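Local coordinates for glycosyltransferase Gtf1 (Streptococcus pneumoniae, PDB 4PQG), which is a glycosyltransferase of the GT-B clan, with two Rossmann-like domains, an added antiparallel beta-sheet domain and uridine-5'-diphosphate bound in the cleft, at residues T333-R336 / E340-I343; D363-G368 / S400-Y405; A211-L216 / F237-T242; D227-I232 / D271-N276. One frame throughout, in Å; residues are numbered along the deposited sequence.

Contact 1: T333-R336 / E340-I343. With UDP (uridine-5'-diphosphate), chain C.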
# COMPACT_ATOMS: atom_id res chain seq x y z
N THR A 333 14.74 -10.95 2.72
CA THR A 333 14.06 -10.16 1.69
C THR A 333 12.69 -9.74 2.23
O THR A 333 12.15 -10.39 3.13
CB THR A 333 13.95 -10.87 0.32
OG1 THR A 333 13.67 -9.89 -0.69
CG2 THR A 333 12.85 -11.90 0.29
N ALA A 334 12.17 -8.63 1.71
CA ALA A 334 10.91 -8.07 2.23
C ALA A 334 10.16 -7.44 1.08
O ALA A 334 10.60 -6.45 0.51
CB ALA A 334 11.17 -7.06 3.35
N SER A 335 9.04 -8.06 0.72
CA SER A 335 8.22 -7.60 -0.40
C SER A 335 6.87 -8.29 -0.42
O SER A 335 6.66 -9.35 0.20
CB SER A 335 8.94 -7.83 -1.74
OG SER A 335 8.94 -9.21 -2.11
N ARG A 336 5.94 -7.69 -1.16
CA ARG A 336 4.80 -8.44 -1.64
C ARG A 336 5.31 -9.75 -2.26
O ARG A 336 6.34 -9.76 -2.96
CB ARG A 336 4.03 -7.64 -2.70
CG ARG A 336 3.40 -6.35 -2.19
CD ARG A 336 2.82 -5.53 -3.34
NE ARG A 336 3.87 -4.95 -4.17
CZ ARG A 336 4.07 -5.24 -5.46
NH1 ARG A 336 3.29 -6.11 -6.09
NH2 ARG A 336 5.07 -4.65 -6.12
N GLU A 340 6.53 -10.33 -9.97
CA GLU A 340 7.55 -9.33 -10.36
C GLU A 340 8.73 -9.20 -9.37
O GLU A 340 9.76 -8.58 -9.69
CB GLU A 340 6.91 -7.94 -10.62
CG GLU A 340 6.39 -7.24 -9.36
CD GLU A 340 5.54 -6.01 -9.64
OE1 GLU A 340 5.48 -5.54 -10.81
OE2 GLU A 340 4.92 -5.49 -8.68
N LYS A 341 8.58 -9.77 -8.17
CA LYS A 341 9.68 -9.79 -7.18
C LYS A 341 10.55 -11.05 -7.29
O LYS A 341 11.65 -11.10 -6.74
CB LYS A 341 9.12 -9.67 -5.74
CG LYS A 341 8.28 -8.42 -5.46
CD LYS A 341 9.12 -7.13 -5.42
CE LYS A 341 8.24 -5.89 -5.25
NZ LYS A 341 8.98 -4.68 -4.76
N HIS A 342 10.04 -12.07 -8.00
CA HIS A 342 10.78 -13.31 -8.29
C HIS A 342 11.47 -13.91 -7.11
O HIS A 342 12.63 -14.35 -7.22
CB HIS A 342 11.81 -13.09 -9.40
CG HIS A 342 11.24 -12.43 -10.63
ND1 HIS A 342 10.59 -13.12 -11.59
CD2 HIS A 342 11.25 -11.10 -11.03
CE1 HIS A 342 10.20 -12.27 -12.56
NE2 HIS A 342 10.61 -11.03 -12.22
N ILE A 343 10.79 -13.95 -5.97
CA ILE A 343 11.38 -14.50 -4.76
C ILE A 343 11.76 -15.97 -4.98
O ILE A 343 12.70 -16.46 -4.35
CB ILE A 343 10.50 -14.28 -3.52
CG1 ILE A 343 10.34 -12.77 -3.26
CG2 ILE A 343 11.12 -14.93 -2.29
CD1 ILE A 343 9.27 -12.44 -2.24
N1 UDP C . 6.59 -4.09 4.15
C2 UDP C . 6.23 -4.33 5.49
N3 UDP C . 6.26 -5.56 5.96
C4 UDP C . 6.62 -6.62 5.21
C5 UDP C . 6.98 -6.43 3.87
C6 UDP C . 6.96 -5.13 3.36
O2 UDP C . 5.89 -3.38 6.25
O4 UDP C . 6.63 -7.75 5.74
C1' UDP C . 6.59 -2.70 3.66
C2' UDP C . 8.03 -2.22 3.54
O2' UDP C . 8.58 -1.70 4.77
C3' UDP C . 7.99 -1.17 2.45
C4' UDP C . 6.77 -1.55 1.62
O4' UDP C . 6.07 -2.58 2.34
O3' UDP C . 7.79 0.14 3.02
C5' UDP C . 7.14 -2.10 0.24
O5' UDP C . 7.61 -1.03 -0.56
PA UDP C . 8.59 -1.28 -1.80
O1A UDP C . 8.89 0.04 -2.46
O2A UDP C . 9.75 -2.11 -1.28
O3A UDP C . 7.87 -2.35 -2.77
PB UDP C . 6.49 -2.26 -3.60
O1B UDP C . 6.83 -2.88 -4.93
O2B UDP C . 5.49 -3.06 -2.77
O3B UDP C . 6.17 -0.79 -3.74
O HOH W 1 9.46 -4.71 -1.53
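The guanidinium of Arg336 stands nearly perpendicular to the carboxylate of Glu340, the two planes 84° apart. Glu340 OE2 lies at the guanidinium edge in its plane, 2.7 Å from Arg336 NH2 in a salt bridge, while the bond from Arg336 NH1 to the same oxygen is weak. The arginine meets OE2 on its anti side, somewhat out of the carboxylate plane. Elsewhere on its edge the guanidinium grips the beta-phosphate of UDP: Arg336 NE reaches O2B at 2.9 Å and Arg336 NH2 reaches O1B at 2.8 Å, both nearly straight. A bend at chi3 (-71°) swings the arginine tip round to this position.

Lys341, bent at chi2, brings NZ to UDP O1B at 2.8 Å; Glu412 is its salt-bridge partner. Ser335 OG donates to Arg336 O at 2.8 Å, from above the carbonyl plane, and touches both Lys341 CG and Ile343 CD1, the latter 3.2 Å away. This turn after strand 330-334 belongs to the C-terminal Rossmann-like domain. Two cations converging on O1B, each with an acidic partner, should offset the diphosphate charge, and Glu340 probably fixes the rotation of the guanidinium.

Contact 2: D363-G368 / S400-Y405. With UDP (uridine-5'-diphosphate), chain C.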
# COMPACT_ATOMS: atom_id res chain seq x y z
N ASP A 363 15.11 -15.51 5.57
CA ASP A 363 13.76 -15.15 6.01
C ASP A 363 13.08 -14.26 4.99
O ASP A 363 13.68 -13.30 4.49
CB ASP A 363 13.80 -14.49 7.39
CG ASP A 363 13.98 -15.49 8.52
OD1 ASP A 363 13.73 -16.71 8.31
OD2 ASP A 363 14.35 -15.07 9.63
N ILE A 364 11.83 -14.60 4.67
CA ILE A 364 11.05 -13.92 3.63
C ILE A 364 9.84 -13.23 4.26
O ILE A 364 8.92 -13.89 4.74
CB ILE A 364 10.61 -14.91 2.52
CG1 ILE A 364 11.82 -15.51 1.79
CG2 ILE A 364 9.71 -14.23 1.50
CD1 ILE A 364 11.51 -16.73 0.94
N TYR A 365 9.86 -11.90 4.27
CA TYR A 365 8.78 -11.08 4.84
C TYR A 365 7.85 -10.58 3.74
O TYR A 365 8.29 -10.26 2.65
CB TYR A 365 9.37 -9.90 5.60
CG TYR A 365 10.08 -10.31 6.87
CD1 TYR A 365 9.42 -10.29 8.09
CD2 TYR A 365 11.39 -10.76 6.83
CE1 TYR A 365 10.05 -10.69 9.25
CE2 TYR A 365 12.04 -11.16 7.99
CZ TYR A 365 11.36 -11.13 9.20
OH TYR A 365 12.01 -11.52 10.34
N GLY A 366 6.56 -10.53 4.05
CA GLY A 366 5.55 -10.05 3.10
C GLY A 366 4.42 -11.04 2.91
O GLY A 366 4.44 -12.13 3.47
N SER A 367 3.42 -10.64 2.13
CA SER A 367 2.28 -11.50 1.80
C SER A 367 2.00 -11.43 0.33
O SER A 367 2.39 -10.48 -0.33
CB SER A 367 1.02 -11.07 2.56
OG SER A 367 1.28 -11.08 3.94
N GLY A 368 1.32 -12.44 -0.19
CA GLY A 368 0.95 -12.43 -1.61
C GLY A 368 0.78 -13.83 -2.16
O GLY A 368 1.17 -14.83 -1.51
N SER A 400 18.04 -5.01 11.01
CA SER A 400 19.36 -4.97 11.64
C SER A 400 19.66 -6.24 12.47
O SER A 400 20.70 -6.31 13.14
CB SER A 400 19.55 -3.67 12.44
OG SER A 400 18.57 -3.55 13.45
N GLN A 401 18.76 -7.23 12.41
CA GLN A 401 19.01 -8.56 12.99
C GLN A 401 19.65 -9.51 11.96
O GLN A 401 20.00 -10.65 12.28
CB GLN A 401 17.72 -9.17 13.51
CG GLN A 401 17.06 -8.37 14.63
CD GLN A 401 15.79 -9.01 15.15
OE1 GLN A 401 15.79 -10.16 15.59
NE2 GLN A 401 14.69 -8.27 15.12
N TYR A 402 19.84 -9.02 10.74
CA TYR A 402 20.31 -9.84 9.63
C TYR A 402 21.64 -9.33 9.06
O TYR A 402 22.08 -8.23 9.38
CB TYR A 402 19.24 -9.92 8.53
CG TYR A 402 17.97 -10.62 8.95
CD1 TYR A 402 17.77 -11.97 8.67
CD2 TYR A 402 16.95 -9.94 9.64
CE1 TYR A 402 16.61 -12.62 9.04
CE2 TYR A 402 15.79 -10.59 10.02
CZ TYR A 402 15.63 -11.93 9.72
OH TYR A 402 14.49 -12.59 10.08
N GLU A 403 22.26 -10.12 8.20
CA GLU A 403 23.52 -9.70 7.62
C GLU A 403 23.40 -9.09 6.23
O GLU A 403 24.00 -8.04 5.98
CB GLU A 403 24.53 -10.84 7.66
CG GLU A 403 25.03 -11.11 9.07
CD GLU A 403 26.15 -12.14 9.13
OE1 GLU A 403 26.23 -13.00 8.23
OE2 GLU A 403 26.93 -12.10 10.10
N VAL A 404 22.64 -9.73 5.35
CA VAL A 404 22.58 -9.33 3.95
C VAL A 404 21.13 -9.37 3.43
O VAL A 404 20.37 -10.26 3.80
CB VAL A 404 23.45 -10.25 3.05
CG1 VAL A 404 23.33 -9.86 1.57
CG2 VAL A 404 24.92 -10.21 3.49
N TYR A 405 20.79 -8.41 2.58
CA TYR A 405 19.47 -8.34 1.95
C TYR A 405 19.58 -8.80 0.50
O TYR A 405 20.49 -8.39 -0.21
CB TYR A 405 18.93 -6.89 1.99
CG TYR A 405 17.50 -6.78 1.47
CD1 TYR A 405 16.42 -6.76 2.35
CD2 TYR A 405 17.24 -6.68 0.10
CE1 TYR A 405 15.11 -6.67 1.87
CE2 TYR A 405 15.94 -6.61 -0.39
CZ TYR A 405 14.88 -6.60 0.50
OH TYR A 405 13.59 -6.52 0.02
N1 UDP C . 6.59 -4.09 4.15
C2 UDP C . 6.23 -4.33 5.49
N3 UDP C . 6.26 -5.56 5.96
C4 UDP C . 6.62 -6.62 5.21
C5 UDP C . 6.98 -6.43 3.87
C6 UDP C . 6.96 -5.13 3.36
O2 UDP C . 5.89 -3.38 6.25
O4 UDP C . 6.63 -7.75 5.74
C1' UDP C . 6.59 -2.70 3.66
C2' UDP C . 8.03 -2.22 3.54
O2' UDP C . 8.58 -1.70 4.77
C3' UDP C . 7.99 -1.17 2.45
C4' UDP C . 6.77 -1.55 1.62
O4' UDP C . 6.07 -2.58 2.34
O3' UDP C . 7.79 0.14 3.02
C5' UDP C . 7.14 -2.10 0.24
O5' UDP C . 7.61 -1.03 -0.56
PA UDP C . 8.59 -1.28 -1.80
O1A UDP C . 8.89 0.04 -2.46
O2A UDP C . 9.75 -2.11 -1.28
O3A UDP C . 7.87 -2.35 -2.77
PB UDP C . 6.49 -2.26 -3.60
O1B UDP C . 6.83 -2.88 -4.93
O2B UDP C . 5.49 -3.06 -2.77
O3B UDP C . 6.17 -0.79 -3.74
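Two hydrogen bonds meet on the hydroxyl of Tyr402. It donates to Asp363 OD2, 2.5 Å from Tyr402 OH, using the anti lone pair of the carboxylate oxygen, and it accepts from Tyr365, whose OH lies 2.7 Å from Tyr402 OH. The carboxylate of Asp363 stands steeply against the ring of Tyr402, the planes 78° apart, with OD2 in the ring plane at its edge. The first bond is short, and the carboxylate probably polarises the phenol, which would make its oxygen a better acceptor for Tyr365.

Van der Waals contact is slight. The two tyrosines come from opposite directions and meet at their phenol ends, Tyr402 OH lying in the plane of the Tyr365 ring at its edge; Tyr365 CE2 is 4.1 Å from Tyr402 CZ.

The setting is the parallel sheet of the C-terminal Rossmann-like domain. Tyr365 and Asp363 rise from strand 361-365, and Tyr402 lies two residues before strand 404-406. Strand 330-334 runs between these two, and the tyrosines reach each other over its Ile332, which both touch.

Contacts to UDP lie at the carboxyl end of strand 361-365. The uracil O4 is 3.5 Å from Tyr365 CB and 3.3 Å from Gly366 N. With CG placed anti to the carbonyl carbon (chi1 -69°), the Tyr365 ring extends away from the uracil, toward Tyr402.

Contact 3: A211-L216 / F237-T242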
# COMPACT_ATOMS: atom_id res chain seq x y z
N ALA A 211 -18.73 15.16 -6.58
CA ALA A 211 -19.40 15.79 -5.45
C ALA A 211 -18.49 15.83 -4.24
O ALA A 211 -18.44 16.82 -3.51
CB ALA A 211 -20.69 15.04 -5.11
N PHE A 212 -17.79 14.72 -4.02
CA PHE A 212 -16.77 14.67 -2.99
C PHE A 212 -15.71 15.77 -3.19
O PHE A 212 -15.43 16.57 -2.28
CB PHE A 212 -16.10 13.30 -2.95
CG PHE A 212 -14.85 13.30 -2.12
CD1 PHE A 212 -14.93 13.26 -0.73
CD2 PHE A 212 -13.60 13.38 -2.71
CE1 PHE A 212 -13.77 13.29 0.05
CE2 PHE A 212 -12.44 13.42 -1.95
CZ PHE A 212 -12.53 13.37 -0.56
N MET A 213 -15.13 15.81 -4.39
CA MET A 213 -14.11 16.81 -4.70
C MET A 213 -14.60 18.24 -4.45
O MET A 213 -13.89 19.03 -3.83
CB MET A 213 -13.60 16.65 -6.13
CG MET A 213 -12.80 15.38 -6.38
SD MET A 213 -11.25 15.23 -5.47
CE MET A 213 -10.24 16.46 -6.31
N LYS A 214 -15.81 18.55 -4.90
CA LYS A 214 -16.39 19.89 -4.74
C LYS A 214 -16.59 20.20 -3.26
O LYS A 214 -16.35 21.33 -2.83
CB LYS A 214 -17.71 20.02 -5.51
CG LYS A 214 -17.50 20.00 -7.02
CD LYS A 214 -18.76 20.34 -7.78
CE LYS A 214 -18.47 20.41 -9.27
NZ LYS A 214 -17.76 21.66 -9.66
N SER A 215 -16.98 19.18 -2.50
CA SER A 215 -17.14 19.30 -1.04
C SER A 215 -15.85 19.66 -0.29
O SER A 215 -15.92 20.02 0.88
CB SER A 215 -17.79 18.04 -0.42
OG SER A 215 -16.83 17.12 0.09
N LEU A 216 -14.69 19.52 -0.94
CA LEU A 216 -13.42 19.93 -0.31
C LEU A 216 -13.24 21.45 -0.31
O LEU A 216 -12.44 21.97 0.48
CB LEU A 216 -12.20 19.28 -0.98
CG LEU A 216 -12.20 17.74 -0.99
CD1 LEU A 216 -11.07 17.19 -1.85
CD2 LEU A 216 -12.15 17.19 0.42
N PHE A 237 -8.75 15.41 -12.02
CA PHE A 237 -8.05 16.38 -12.86
C PHE A 237 -8.87 17.66 -12.99
O PHE A 237 -8.36 18.76 -12.76
CB PHE A 237 -7.72 15.79 -14.25
CG PHE A 237 -6.35 15.15 -14.34
CD1 PHE A 237 -5.51 15.43 -15.42
CD2 PHE A 237 -5.90 14.27 -13.35
CE1 PHE A 237 -4.24 14.86 -15.51
CE2 PHE A 237 -4.63 13.69 -13.44
CZ PHE A 237 -3.80 13.98 -14.53
N GLU A 238 -10.15 17.50 -13.32
CA GLU A 238 -11.02 18.65 -13.56
C GLU A 238 -11.21 19.49 -12.31
O GLU A 238 -11.05 20.71 -12.34
CB GLU A 238 -12.36 18.18 -14.10
CG GLU A 238 -12.31 17.77 -15.56
CD GLU A 238 -13.60 17.15 -16.04
OE1 GLU A 238 -14.53 16.95 -15.22
OE2 GLU A 238 -13.70 16.86 -17.24
N GLU A 239 -11.52 18.82 -11.19
CA GLU A 239 -11.80 19.51 -9.95
C GLU A 239 -10.57 20.06 -9.26
O GLU A 239 -10.68 20.94 -8.41
CB GLU A 239 -12.58 18.60 -8.99
CG GLU A 239 -13.92 18.14 -9.54
CD GLU A 239 -14.83 19.30 -9.88
OE1 GLU A 239 -14.88 20.27 -9.08
OE2 GLU A 239 -15.48 19.24 -10.94
N ALA A 240 -9.40 19.54 -9.62
CA ALA A 240 -8.15 20.00 -9.02
C ALA A 240 -7.60 21.26 -9.70
O ALA A 240 -6.67 21.87 -9.18
CB ALA A 240 -7.10 18.90 -9.04
N GLN A 241 -8.16 21.64 -10.85
CA GLN A 241 -7.66 22.79 -11.61
C GLN A 241 -7.72 24.11 -10.83
O GLN A 241 -6.91 25.00 -11.06
CB GLN A 241 -8.36 22.91 -12.96
CG GLN A 241 -8.11 21.75 -13.91
CD GLN A 241 -6.62 21.43 -14.05
OE1 GLN A 241 -5.87 22.18 -14.68
NE2 GLN A 241 -6.20 20.31 -13.47
N THR A 242 -8.68 24.23 -9.92
CA THR A 242 -8.80 25.44 -9.10
C THR A 242 -7.76 25.47 -7.98
O THR A 242 -7.53 26.52 -7.40
CB THR A 242 -10.22 25.66 -8.51
OG1 THR A 242 -10.63 24.52 -7.74
CG2 THR A 242 -11.24 25.93 -9.62
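Glu239 lies against Met213 and Lys214 where two helices of the N-terminal Rossmann-like domain pack side by side. Helix 205-215 leads into strand 223-226; helix 233-240 then makes the beta-alpha-beta crossover from that strand to its parallel neighbour 244-248.

The glutamate can be followed outward. Its CB rests 3.6 Å from Met213 CB, the nearest carbon-carbon approach of these two side chains, and also lies within van der Waals range of Met213 CG and CE. The methionine methyl thus stays near the glutamate CB; elsewhere its side chain touches Ile14 of strand 10-15. Next along the chain, Glu239 CG is 3.7 Å from Met213 CB. A bend at chi2 (-58°) then turns the carboxylate from the methionine toward Lys214, whose CE and NZ lie near Glu239 CD. At the tip, OE1 forms a salt bridge with the lysine, 3.3 Å from Lys214 NZ, although the hydrogen bond within it is weak. The other oxygen, OE2, pairs with Arg210, one turn earlier on the lysine's helix, so the carboxylate has a cationic partner for each oxygen. The contact thus grades from a buried aliphatic patch to a more exposed ion pair.

Lys214 stays extended until its final bend at chi4 (-76°), which folds NZ back toward the carboxylate. The same oxygen also touches the lysine chain nearer its base: Glu239 OE1 is 3.3 Å from Lys214 CG.

Contact 4: D227-I232 / D271-N276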
# COMPACT_ATOMS: atom_id res chain seq x y z
N ASP A 227 -1.86 9.75 -6.11
CA ASP A 227 -1.04 8.54 -6.07
C ASP A 227 -1.53 7.41 -6.98
O ASP A 227 -0.74 6.78 -7.70
CB ASP A 227 -0.88 8.08 -4.62
CG ASP A 227 0.07 8.98 -3.87
OD1 ASP A 227 1.25 9.02 -4.30
OD2 ASP A 227 -0.36 9.67 -2.91
N ARG A 228 -2.84 7.18 -6.93
CA ARG A 228 -3.50 6.18 -7.76
C ARG A 228 -4.88 6.69 -8.08
O ARG A 228 -5.53 7.32 -7.23
CB ARG A 228 -3.71 4.91 -6.98
CG ARG A 228 -2.59 3.92 -7.01
CD ARG A 228 -3.24 2.62 -6.58
NE ARG A 228 -2.53 1.93 -5.51
CZ ARG A 228 -1.66 0.96 -5.73
NH1 ARG A 228 -1.38 0.60 -6.98
NH2 ARG A 228 -1.07 0.35 -4.71
N GLU A 229 -5.37 6.36 -9.28
CA GLU A 229 -6.43 7.16 -9.89
C GLU A 229 -7.34 6.38 -10.84
O GLU A 229 -8.19 6.98 -11.53
CB GLU A 229 -5.76 8.38 -10.58
CG GLU A 229 -6.26 8.82 -11.94
CD GLU A 229 -5.70 8.03 -13.13
OE1 GLU A 229 -5.05 6.97 -12.95
OE2 GLU A 229 -5.95 8.48 -14.26
N THR A 230 -7.17 5.06 -10.90
CA THR A 230 -8.01 4.24 -11.79
C THR A 230 -9.49 4.51 -11.53
O THR A 230 -9.94 4.39 -10.41
CB THR A 230 -7.74 2.73 -11.63
OG1 THR A 230 -6.43 2.44 -12.12
CG2 THR A 230 -8.76 1.92 -12.42
N GLY A 231 -10.21 4.93 -12.57
CA GLY A 231 -11.65 5.16 -12.49
C GLY A 231 -12.07 6.61 -12.23
O GLY A 231 -13.18 7.00 -12.60
N ILE A 232 -11.18 7.39 -11.62
CA ILE A 232 -11.53 8.71 -11.07
C ILE A 232 -10.66 9.87 -11.59
O ILE A 232 -10.87 11.04 -11.24
CB ILE A 232 -11.46 8.68 -9.52
CG1 ILE A 232 -10.05 8.34 -9.03
CG2 ILE A 232 -12.46 7.69 -8.95
CD1 ILE A 232 -9.84 8.56 -7.55
N ASP A 271 -1.10 6.30 -18.03
CA ASP A 271 -1.48 6.66 -19.38
C ASP A 271 -2.38 7.89 -19.42
O ASP A 271 -2.19 8.79 -20.25
CB ASP A 271 -2.19 5.49 -20.07
CG ASP A 271 -2.59 5.83 -21.48
OD1 ASP A 271 -1.68 6.04 -22.31
OD2 ASP A 271 -3.82 5.90 -21.74
N TYR A 272 -3.36 7.91 -18.52
CA TYR A 272 -4.29 9.04 -18.47
C TYR A 272 -3.56 10.33 -18.09
O TYR A 272 -3.71 11.36 -18.76
CB TYR A 272 -5.47 8.79 -17.50
CG TYR A 272 -6.41 9.98 -17.51
CD1 TYR A 272 -7.36 10.11 -18.52
CD2 TYR A 272 -6.29 11.01 -16.57
CE1 TYR A 272 -8.20 11.21 -18.58
CE2 TYR A 272 -7.13 12.11 -16.61
CZ TYR A 272 -8.08 12.21 -17.62
OH TYR A 272 -8.92 13.28 -17.70
N GLN A 273 -2.79 10.27 -17.00
CA GLN A 273 -2.10 11.44 -16.49
C GLN A 273 -1.08 12.01 -17.49
O GLN A 273 -0.94 13.24 -17.60
CB GLN A 273 -1.44 11.16 -15.14
CG GLN A 273 -2.37 10.60 -14.08
CD GLN A 273 -2.37 9.07 -14.05
OE1 GLN A 273 -2.76 8.41 -15.02
NE2 GLN A 273 -1.93 8.51 -12.94
N PHE A 274 -0.41 11.13 -18.23
CA PHE A 274 0.63 11.52 -19.20
C PHE A 274 -0.01 12.09 -20.47
O PHE A 274 0.46 13.11 -21.01
CB PHE A 274 1.56 10.32 -19.52
CG PHE A 274 2.44 9.88 -18.37
CD1 PHE A 274 2.55 10.65 -17.21
CD2 PHE A 274 3.20 8.72 -18.47
CE1 PHE A 274 3.38 10.25 -16.17
CE2 PHE A 274 4.05 8.32 -17.44
CZ PHE A 274 4.13 9.08 -16.28
N THR A 275 -1.10 11.47 -20.92
CA THR A 275 -1.89 11.99 -22.06
C THR A 275 -2.35 13.42 -21.78
O THR A 275 -2.27 14.29 -22.66
CB THR A 275 -3.12 11.08 -22.32
OG1 THR A 275 -2.66 9.77 -22.69
CG2 THR A 275 -4.00 11.64 -23.44
N ASN A 276 -2.76 13.67 -20.55
CA ASN A 276 -3.28 14.98 -20.14
C ASN A 276 -2.34 15.75 -19.21
O ASN A 276 -2.78 16.39 -18.26
CB ASN A 276 -4.65 14.77 -19.48
CG ASN A 276 -5.66 14.15 -20.43
OD1 ASN A 276 -6.16 14.83 -21.33
ND2 ASN A 276 -5.94 12.86 -20.26
O HOH W 2 -1.22 8.93 -10.08
O HOH W 3 -1.33 6.33 -10.74
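The carboxylate of Glu229 meets the ring of Tyr272 obliquely, their planes 38° apart, and OE2 lies 3.4 Å from Tyr272 CD2 and 3.3 Å from Tyr272 CB. One ring face carries Asn276 ND2, 3.3 Å above the plane of Tyr272 and displaced toward the rim. The Tyr272 ring also packs edge-to-face with Phe237.

Glu229 meets the amide of Gln273 from the opposite direction, with carboxylate and amide inclined by 40°. Two acceptors face each other here, Glu229 OE2 lying 3.3 Å from Gln273 OE1. Nor does Gln273 NE2 bond to the carboxylate, although it is close to Glu229 OE1; the angle is poor, and this nitrogen donates instead to Tyr269 O. Burial beside another acceptor may raise the pKa of Glu229.

Residues 227-232 form the loop between strand 223-226 and helix 233-240 of the N-terminal Rossmann-like domain, with Ile232 at the helix N-cap. The short helix 271-275 packs against this loop ahead of strand 282-285.

Water supplies a polar link beside the carboxylate. Two molecules lie between Gln273 NE2 and the backbone oxygen of Asp227: one is 3.0 Å from Gln273 NE2, the other 3.1 Å from Asp227 O, and each has a weaker bond to the other partner. Gln273 reaches them by a bend at chi2 (92°). At the carboxyl end of the helix, Thr275 OG1 donates to Asp271 O at 2.7 Å, and Asn276 ND2 to Tyr272 O at 3.1 Å.

Along the chain contacts 3 and 4 come first, their segments alternating, and contacts 1 and 2 follow in series. Contacts 3 and 4 belong to the N-terminal Rossmann-like domain; their centres are 15 Å apart, and Phe237 joins them by packing on Tyr272, Gln273 and Asn276. Contacts 1 and 2, centres 10 Å apart, share the parallel sheet of the C-terminal domain: strands 330-334 and 361-365 are hydrogen-bonded neighbours, and both contacts touch UDP, one at the diphosphate and one at the uracil. Contact 4 comes within about 7 Å of contact 1, nearest atoms, whereas the centres of contacts 2 and 3 are 42 Å apart, on opposite sides of the chain's centre. The set therefore spans both halves of a GT-B architecture.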